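Local coordinates for universal stress protein (Pseudomonas aeruginosa UCBPP-PA14, PDB 7MQ5) that is of unknown function but belongs to the universal stress protein family, whose members include ATP-binding proteins that act in stress responses, at residues 132-144 and 164-178. Residues are numbered along the deposited sequence; the frame is centred on the assembly and turned at random.
Sequences WTGGKILAAVDVG and IAGLAKATLHVISAH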
loop_
_atom_site.group_PDB
_atom_site.type_symbol
_atom_site.label_atom_id
_atom_site.label_comp_id
_atom_site.label_asym_id
_atom_site.label_seq_id
_atom_site.Cartn_x
_atom_site.Cartn_y
_atom_site.Cartn_z
ATOM N N TRP A 132 -8.173 9.789 -6.523
ATOM C CA TRP A 132 -8.345 9.667 -5.054
ATOM C C TRP A 132 -9.206 10.798 -4.493
ATOM O O TRP A 132 -9.893 10.560 -3.503
ATOM C CB TRP A 132 -6.986 9.732 -4.376
ATOM C CG TRP A 132 -6.185 8.480 -4.470
ATOM C CD1 TRP A 132 -6.402 7.391 -5.264
ATOM C CD2 TRP A 132 -4.947 8.246 -3.790
ATOM N NE1 TRP A 132 -5.414 6.466 -5.066
ATOM C CE2 TRP A 132 -4.493 6.973 -4.193
ATOM C CE3 TRP A 132 -4.177 8.987 -2.889
ATOM C CZ2 TRP A 132 -3.313 6.417 -3.700
ATOM C CZ3 TRP A 132 -3.018 8.433 -2.396
ATOM C CH2 TRP A 132 -2.592 7.172 -2.806
ATOM N N THR A 133 -9.086 11.995 -5.072
ATOM C CA THR A 133 -9.723 13.201 -4.494
ATOM C C THR A 133 -11.216 12.963 -4.290
ATOM O O THR A 133 -11.927 12.558 -5.242
ATOM C CB THR A 133 -9.393 14.440 -5.327
ATOM O OG1 THR A 133 -7.976 14.599 -5.280
ATOM C CG2 THR A 133 -10.062 15.699 -4.824
ATOM N N GLY A 134 -11.659 13.201 -3.059
ATOM C CA GLY A 134 -13.080 13.066 -2.711
ATOM C C GLY A 134 -13.539 11.631 -2.523
ATOM O O GLY A 134 -14.737 11.450 -2.254
ATOM N N GLY A 135 -12.650 10.645 -2.627
ATOM C CA GLY A 135 -13.108 9.247 -2.516
ATOM C C GLY A 135 -13.161 8.732 -1.088
ATOM O O GLY A 135 -13.192 9.537 -0.137
ATOM N N LYS A 136 -13.179 7.412 -0.950
ATOM C CA LYS A 136 -13.207 6.742 0.374
ATOM C C LYS A 136 -11.941 5.902 0.537
ATOM O O LYS A 136 -11.583 5.137 -0.380
ATOM C CB LYS A 136 -14.478 5.908 0.524
ATOM C CG LYS A 136 -15.748 6.745 0.469
ATOM C CD LYS A 136 -16.999 5.980 0.802
ATOM C CE LYS A 136 -18.245 6.836 0.687
ATOM N NZ LYS A 136 -19.482 6.045 0.874
ATOM N N ILE A 137 -11.290 6.066 1.679
ATOM C CA ILE A 137 -10.049 5.338 2.048
ATOM C C ILE A 137 -10.435 4.303 3.103
ATOM O O ILE A 137 -11.049 4.688 4.106
ATOM C CB ILE A 137 -8.993 6.317 2.595
ATOM C CG1 ILE A 137 -8.865 7.581 1.734
ATOM C CG2 ILE A 137 -7.659 5.603 2.811
ATOM C CD1 ILE A 137 -8.571 7.331 0.273
ATOM N N LEU A 138 -10.059 3.049 2.879
ATOM C CA LEU A 138 -10.416 1.958 3.805
ATOM C C LEU A 138 -9.159 1.409 4.477
ATOM O O LEU A 138 -8.230 1.035 3.778
ATOM C CB LEU A 138 -11.129 0.848 3.031
ATOM C CG LEU A 138 -11.557 -0.354 3.864
ATOM C CD1 LEU A 138 -12.553 0.041 4.953
ATOM C CD2 LEU A 138 -12.133 -1.413 2.946
ATOM N N ALA A 139 -9.155 1.377 5.803
ATOM C CA ALA A 139 -8.061 0.760 6.587
ATOM C C ALA A 139 -8.542 -0.601 7.091
ATOM O O ALA A 139 -9.645 -0.663 7.651
ATOM C CB ALA A 139 -7.679 1.658 7.737
ATOM N N ALA A 140 -7.736 -1.652 6.937
ATOM C CA ALA A 140 -8.096 -3.003 7.414
ATOM C C ALA A 140 -7.283 -3.336 8.668
ATOM O O ALA A 140 -6.051 -3.336 8.607
ATOM C CB ALA A 140 -7.862 -4.027 6.330
ATOM N N VAL A 141 -7.972 -3.611 9.769
ATOM C CA VAL A 141 -7.321 -3.992 11.049
ATOM C C VAL A 141 -8.079 -5.180 11.664
ATOM O O VAL A 141 -9.046 -5.687 11.045
ATOM C CB VAL A 141 -7.301 -2.784 12.000
ATOM C CG1 VAL A 141 -6.540 -1.603 11.408
ATOM C CG2 VAL A 141 -8.717 -2.381 12.394
ATOM N N ASP A 142 -7.570 -5.693 12.778
ATOM C CA ASP A 142 -8.309 -6.705 13.583
ATOM C C ASP A 142 -8.263 -6.189 15.019
ATOM O O ASP A 142 -7.262 -6.434 15.702
ATOM C CB ASP A 142 -7.765 -8.130 13.442
ATOM C CG ASP A 142 -8.544 -9.165 14.254
ATOM O OD1 ASP A 142 -9.446 -8.762 15.028
ATOM O OD2 ASP A 142 -8.249 -10.369 14.108
ATOM N N VAL A 143 -9.294 -5.449 15.420
ATOM C CA VAL A 143 -9.321 -4.824 16.777
ATOM C C VAL A 143 -9.299 -5.908 17.871
ATOM O O VAL A 143 -8.974 -5.561 19.011
ATOM C CB VAL A 143 -10.522 -3.867 16.925
ATOM C CG1 VAL A 143 -10.556 -2.827 15.811
ATOM C CG2 VAL A 143 -11.847 -4.605 17.000
ATOM N N GLY A 144 -9.565 -7.173 17.520
ATOM C CA GLY A 144 -9.549 -8.283 18.491
ATOM C C GLY A 144 -8.147 -8.664 18.954
ATOM O O GLY A 144 -8.057 -9.568 19.796
ATOM N N ILE A 164 -3.551 9.794 3.994
ATOM C CA ILE A 164 -4.052 9.738 2.591
ATOM C C ILE A 164 -5.420 10.432 2.531
ATOM O O ILE A 164 -5.662 11.215 1.601
ATOM C CB ILE A 164 -4.099 8.284 2.091
ATOM C CG1 ILE A 164 -2.685 7.758 1.849
ATOM C CG2 ILE A 164 -4.947 8.173 0.841
ATOM C CD1 ILE A 164 -2.597 6.285 1.600
ATOM N N ALA A 165 -6.293 10.151 3.488
ATOM C CA ALA A 165 -7.624 10.795 3.481
ATOM C C ALA A 165 -7.450 12.317 3.517
ATOM O O ALA A 165 -8.192 13.023 2.815
ATOM C CB ALA A 165 -8.445 10.289 4.642
ATOM N N GLY A 166 -6.507 12.812 4.314
ATOM C CA GLY A 166 -6.309 14.271 4.409
ATOM C C GLY A 166 -5.774 14.854 3.116
ATOM O O GLY A 166 -6.330 15.866 2.639
ATOM N N LEU A 167 -4.763 14.223 2.514
ATOM C CA LEU A 167 -4.138 14.845 1.315
ATOM C C LEU A 167 -5.079 14.736 0.112
ATOM O O LEU A 167 -5.026 15.622 -0.760
ATOM C CB LEU A 167 -2.744 14.261 1.047
ATOM C CG LEU A 167 -2.649 12.814 0.577
ATOM C CD1 LEU A 167 -2.798 12.703 -0.941
ATOM C CD2 LEU A 167 -1.308 12.227 1.007
ATOM N N ALA A 168 -5.948 13.727 0.097
ATOM C CA ALA A 168 -6.884 13.534 -1.038
ATOM C C ALA A 168 -8.248 14.195 -0.776
ATOM O O ALA A 168 -9.130 14.086 -1.653
ATOM C CB ALA A 168 -7.054 12.054 -1.281
ATOM N N LYS A 169 -8.432 14.826 0.385
ATOM C CA LYS A 169 -9.761 15.400 0.744
ATOM C C LYS A 169 -10.808 14.299 0.550
ATOM O O LYS A 169 -11.824 14.509 -0.157
ATOM C CB LYS A 169 -10.056 16.687 -0.032
ATOM C CG LYS A 169 -9.130 17.840 0.332
ATOM C CD LYS A 169 -9.576 19.186 -0.178
ATOM C CE LYS A 169 -8.692 20.307 0.323
ATOM N NZ LYS A 169 -7.285 20.135 -0.106
ATOM N N ALA A 170 -10.545 13.168 1.200
ATOM C CA ALA A 170 -11.345 11.931 1.124
ATOM C C ALA A 170 -11.828 11.587 2.534
ATOM O O ALA A 170 -11.385 12.239 3.510
ATOM C CB ALA A 170 -10.491 10.818 0.535
ATOM N N THR A 171 -12.710 10.599 2.636
ATOM C CA THR A 171 -13.187 10.167 3.965
ATOM C C THR A 171 -12.520 8.841 4.324
ATOM O O THR A 171 -12.199 8.053 3.424
ATOM C CB THR A 171 -14.714 10.108 4.010
ATOM O OG1 THR A 171 -15.198 9.296 2.949
ATOM C CG2 THR A 171 -15.336 11.477 3.886
ATOM N N LEU A 172 -12.312 8.642 5.615
ATOM C CA LEU A 172 -11.642 7.451 6.171
ATOM C C LEU A 172 -12.671 6.492 6.782
ATOM O O LEU A 172 -13.564 6.933 7.523
ATOM C CB LEU A 172 -10.640 7.934 7.220
ATOM C CG LEU A 172 -9.900 6.843 7.986
ATOM C CD1 LEU A 172 -9.049 6.012 7.045
ATOM C CD2 LEU A 172 -9.058 7.454 9.098
ATOM N N HIS A 173 -12.501 5.208 6.497
ATOM C CA HIS A 173 -13.361 4.095 6.949
ATOM C C HIS A 173 -12.448 2.977 7.449
ATOM O O HIS A 173 -11.316 2.860 6.940
ATOM C CB HIS A 173 -14.303 3.684 5.799
ATOM C CG HIS A 173 -14.986 4.860 5.150
ATOM N ND1 HIS A 173 -16.292 5.231 5.427
ATOM C CD2 HIS A 173 -14.509 5.792 4.286
ATOM C CE1 HIS A 173 -16.597 6.317 4.747
ATOM N NE2 HIS A 173 -15.511 6.691 4.040
ATOM N N VAL A 174 -12.933 2.175 8.388
ATOM C CA VAL A 174 -12.136 1.050 8.945
ATOM C C VAL A 174 -12.957 -0.238 8.892
ATOM O O VAL A 174 -14.135 -0.202 9.242
ATOM C CB VAL A 174 -11.713 1.348 10.392
ATOM C CG1 VAL A 174 -10.920 0.200 10.993
ATOM C CG2 VAL A 174 -10.937 2.650 10.491
ATOM N N ILE A 175 -12.338 -1.329 8.449
ATOM C CA ILE A 175 -12.968 -2.679 8.495
ATOM C C ILE A 175 -12.155 -3.522 9.476
ATOM O O ILE A 175 -10.917 -3.617 9.336
ATOM C CB ILE A 175 -13.094 -3.351 7.106
ATOM C CG1 ILE A 175 -13.666 -4.778 7.187
ATOM C CG2 ILE A 175 -11.769 -3.351 6.374
ATOM C CD1 ILE A 175 -15.021 -4.892 7.823
ATOM N N SER A 176 -12.855 -4.047 10.473
ATOM C CA SER A 176 -12.274 -4.994 11.445
ATOM C C SER A 176 -12.970 -6.328 11.226
ATOM O O SER A 176 -14.187 -6.395 11.433
ATOM C CB SER A 176 -12.433 -4.528 12.866
ATOM O OG SER A 176 -11.843 -5.457 13.764
ATOM N N ALA A 177 -12.225 -7.314 10.757
ATOM C CA ALA A 177 -12.783 -8.654 10.502
ATOM C C ALA A 177 -12.158 -9.596 11.518
ATOM O O ALA A 177 -10.923 -9.793 11.483
ATOM C CB ALA A 177 -12.523 -9.075 9.080
ATOM N N HIS A 178 -12.996 -10.084 12.425
ATOM C CA HIS A 178 -12.582 -10.990 13.522
ATOM C C HIS A 178 -13.151 -12.379 13.238
ATOM O O HIS A 178 -14.327 -12.501 12.899
ATOM C CB HIS A 178 -13.051 -10.388 14.852
ATOM C CG HIS A 178 -12.508 -11.072 16.054
ATOM N ND1 HIS A 178 -11.221 -10.855 16.500
ATOM C CD2 HIS A 178 -13.075 -11.939 16.920
ATOM C CE1 HIS A 178 -11.010 -11.579 17.582
ATOM N NE2 HIS A 178 -12.134 -12.251 17.860
HETATM O O HOH W 1 -6.591 16.493 -3.143
HETATM O O HOH W 2 -9.303 -8.268 9.769
#
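The His178 imidazole meets Asp142 edge-on: ND1 donates to OD1 at 3.1 Å, almost within the ring plane, on the syn side of a carboxylate turned 75° from the ring. Tyr200 of helix 193-211 meets the same imidazole. The His178-Asp142 pair sits at the C-terminal ends of strands 136-141 and 171-178, the parallel neighbours of a beta-alpha-beta unit connected by helix 148-167 in the Rossmann-like fold of the family. The His173 ring has Ile137 O near its plane at one edge, while the methylenes of Lys136 pass it obliquely, CG 3.6 Å from NE2; NE2 also shares a 2.8 Å hydrogen bond with Thr171 OG1. Trp132 presents its CE3 edge to Leu167 CD1 and packs obliquely on Ile164 CG2, with NE1 tied to Asp270.

Along the strands, backbone bonds alternate in direction, from Thr171 N to Gly135 O at one end to Val141 N to Ile175 O at the other. On the helix side, Ile137 has CG1 beside its backbone N, and from there CD1 lies 3.8 Å from Ile164 CG2. On the other face, Leu138 CD1 lies against Ile175 CG2. Lys169, with positive phi, closes a Schellman motif after the helix, and Gly134 N donates to Ala168 O at 3.0 Å.

Just past the last bridge, Val143 N donates to Ser176 OG, which stands anti to its own N (chi1 -179°). Asp142 OD1 closes an Asx turn by taking a second bond, from Gly144 N, 40° above the carboxylate plane.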